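Local coordinates for acyl-CoA thioesterase (Alicyclobacillus acidocaldarius subsp. acidocaldarius, PDB 3RQB) that probably hydrolyses acyl-CoA thioesters as a hotdog-fold thioesterase, at the interface of chains A and B. Coordinates in Å, arbitrary orientation; residue numbers count along the deposited sequence, not the author numbering. Chains: chain A/B, Uncharacterized protein.

The interface of chains A and B. Residues chain A 122-124, 216, 257, 260; chain B 237-238, 245.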
# COMPACT_ATOMS: atom_id res chain seq x y z
N THR A 122 -2.64 17.91 -9.72
CA THR A 122 -2.72 16.46 -9.93
C THR A 122 -1.77 16.05 -11.07
O THR A 122 -1.89 16.52 -12.21
CB THR A 122 -4.18 15.99 -10.18
OG1 THR A 122 -4.75 16.75 -11.25
CG2 THR A 122 -5.06 16.17 -8.92
N GLU A 123 -0.81 15.20 -10.74
CA GLU A 123 0.28 14.86 -11.65
C GLU A 123 -0.14 13.92 -12.78
O GLU A 123 0.15 14.19 -13.95
CB GLU A 123 1.46 14.26 -10.89
CG GLU A 123 2.72 14.12 -11.72
CD GLU A 123 3.12 15.41 -12.42
OE1 GLU A 123 2.65 16.50 -12.00
OE2 GLU A 123 3.90 15.35 -13.39
N ALA A 124 -0.81 12.83 -12.42
CA ALA A 124 -1.14 11.77 -13.37
C ALA A 124 -2.22 12.19 -14.35
O ALA A 124 -3.03 13.07 -14.05
CB ALA A 124 -1.56 10.51 -12.64
N LEU A 216 -7.45 10.17 -1.93
CA LEU A 216 -6.82 11.45 -2.23
C LEU A 216 -7.76 12.64 -2.37
O LEU A 216 -7.32 13.79 -2.24
CB LEU A 216 -5.92 11.30 -3.46
CG LEU A 216 -4.73 10.38 -3.19
CD1 LEU A 216 -3.93 10.14 -4.45
CD2 LEU A 216 -3.84 10.97 -2.11
N LEU A 257 -9.15 13.22 -9.21
CA LEU A 257 -8.59 11.99 -8.67
C LEU A 257 -9.07 11.73 -7.24
O LEU A 257 -8.90 12.54 -6.33
CB LEU A 257 -7.07 12.01 -8.72
CG LEU A 257 -6.47 10.91 -7.85
CD1 LEU A 257 -6.76 9.55 -8.43
CD2 LEU A 257 -4.98 11.14 -7.73
N THR A 260 -6.24 6.04 -4.82
CA THR A 260 -5.34 5.12 -5.50
C THR A 260 -5.34 3.83 -4.70
O THR A 260 -5.70 3.86 -3.52
CB THR A 260 -3.89 5.64 -5.60
OG1 THR A 260 -3.46 6.10 -4.31
CG2 THR A 260 -3.80 6.77 -6.61
N THR B 237 1.06 11.11 -7.87
CA THR B 237 -0.23 11.06 -8.52
C THR B 237 -0.93 12.42 -8.41
O THR B 237 -1.16 13.09 -9.41
CB THR B 237 -1.09 9.94 -7.95
OG1 THR B 237 -0.26 8.83 -7.61
CG2 THR B 237 -2.12 9.51 -8.97
N GLY B 238 -1.25 12.82 -7.19
CA GLY B 238 -1.87 14.11 -7.00
C GLY B 238 -1.49 14.73 -5.67
O GLY B 238 -0.85 14.08 -4.84
N ASP B 245 0.88 11.64 -2.48
CA ASP B 245 1.26 10.24 -2.52
C ASP B 245 2.50 10.00 -3.39
O ASP B 245 2.82 10.78 -4.28
CB ASP B 245 0.11 9.39 -3.07
CG ASP B 245 0.10 9.34 -4.59
OD1 ASP B 245 0.35 10.39 -5.23
OD2 ASP B 245 -0.14 8.25 -5.14
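A:Glu123 and A:Ala124 meet B:Thr237 in a two-fold symmetric interface between identical chains, where antiparallel backbone pairing is flanked by small apolar contacts; the patch and its twin form part of the interface that joins the two copies in the deposited assembly, which may be the biological dimer. An antiparallel bridge pairs A:Thr122 with B:Gly238. Beside it, the carbonyl O of B:Thr237 accepts two amides in a fork. A:Ala124 N, 3.0 Å from B:Thr237 O, lies in the carbonyl plane on a lone pair, with 158° at the hydrogen; A:Glu123 N is tilted from that plane, its bond bent to 129° at the hydrogen. The B:Thr237 methyl, CG2, lies anti to its backbone N, with OG1 beside that N (chi1 -35°), and enters an apolar pocket: A:Leu257 CD2 lies 3.5 Å from CG2 of B:Thr237, the two side chains crossing at about a right angle. A:Ala124 CB flanks the same methyl at 3.8 Å from B:Thr237 CG2, and A:Thr260 CG2 meets it tip to tip. Behind it, the B:Asp245 carboxylate grips B:Thr237 twice through syn lone pairs, OD1 taking the backbone N at 2.8 Å and OD2 the hydroxyl OG1, which is likely to hold the methyl's direction. A:Leu216 CD1 crosses this carboxylate, 4.1 Å from B:Asp245 CG. With an alanine at B:Asp245, the B:Thr237 amide and hydroxyl would probably lose these acceptors and A:Leu216 its neighbour, leaving the methyl freer to turn from A:Leu257. A:Thr122 ends strand 121-122, B:Thr237 and B:Gly238 lie in strand 230-240, B:Asp245 in 243-251, and A:Leu257 and A:Thr260 in 257-267, the last three strands in the C-terminal thioesterase range.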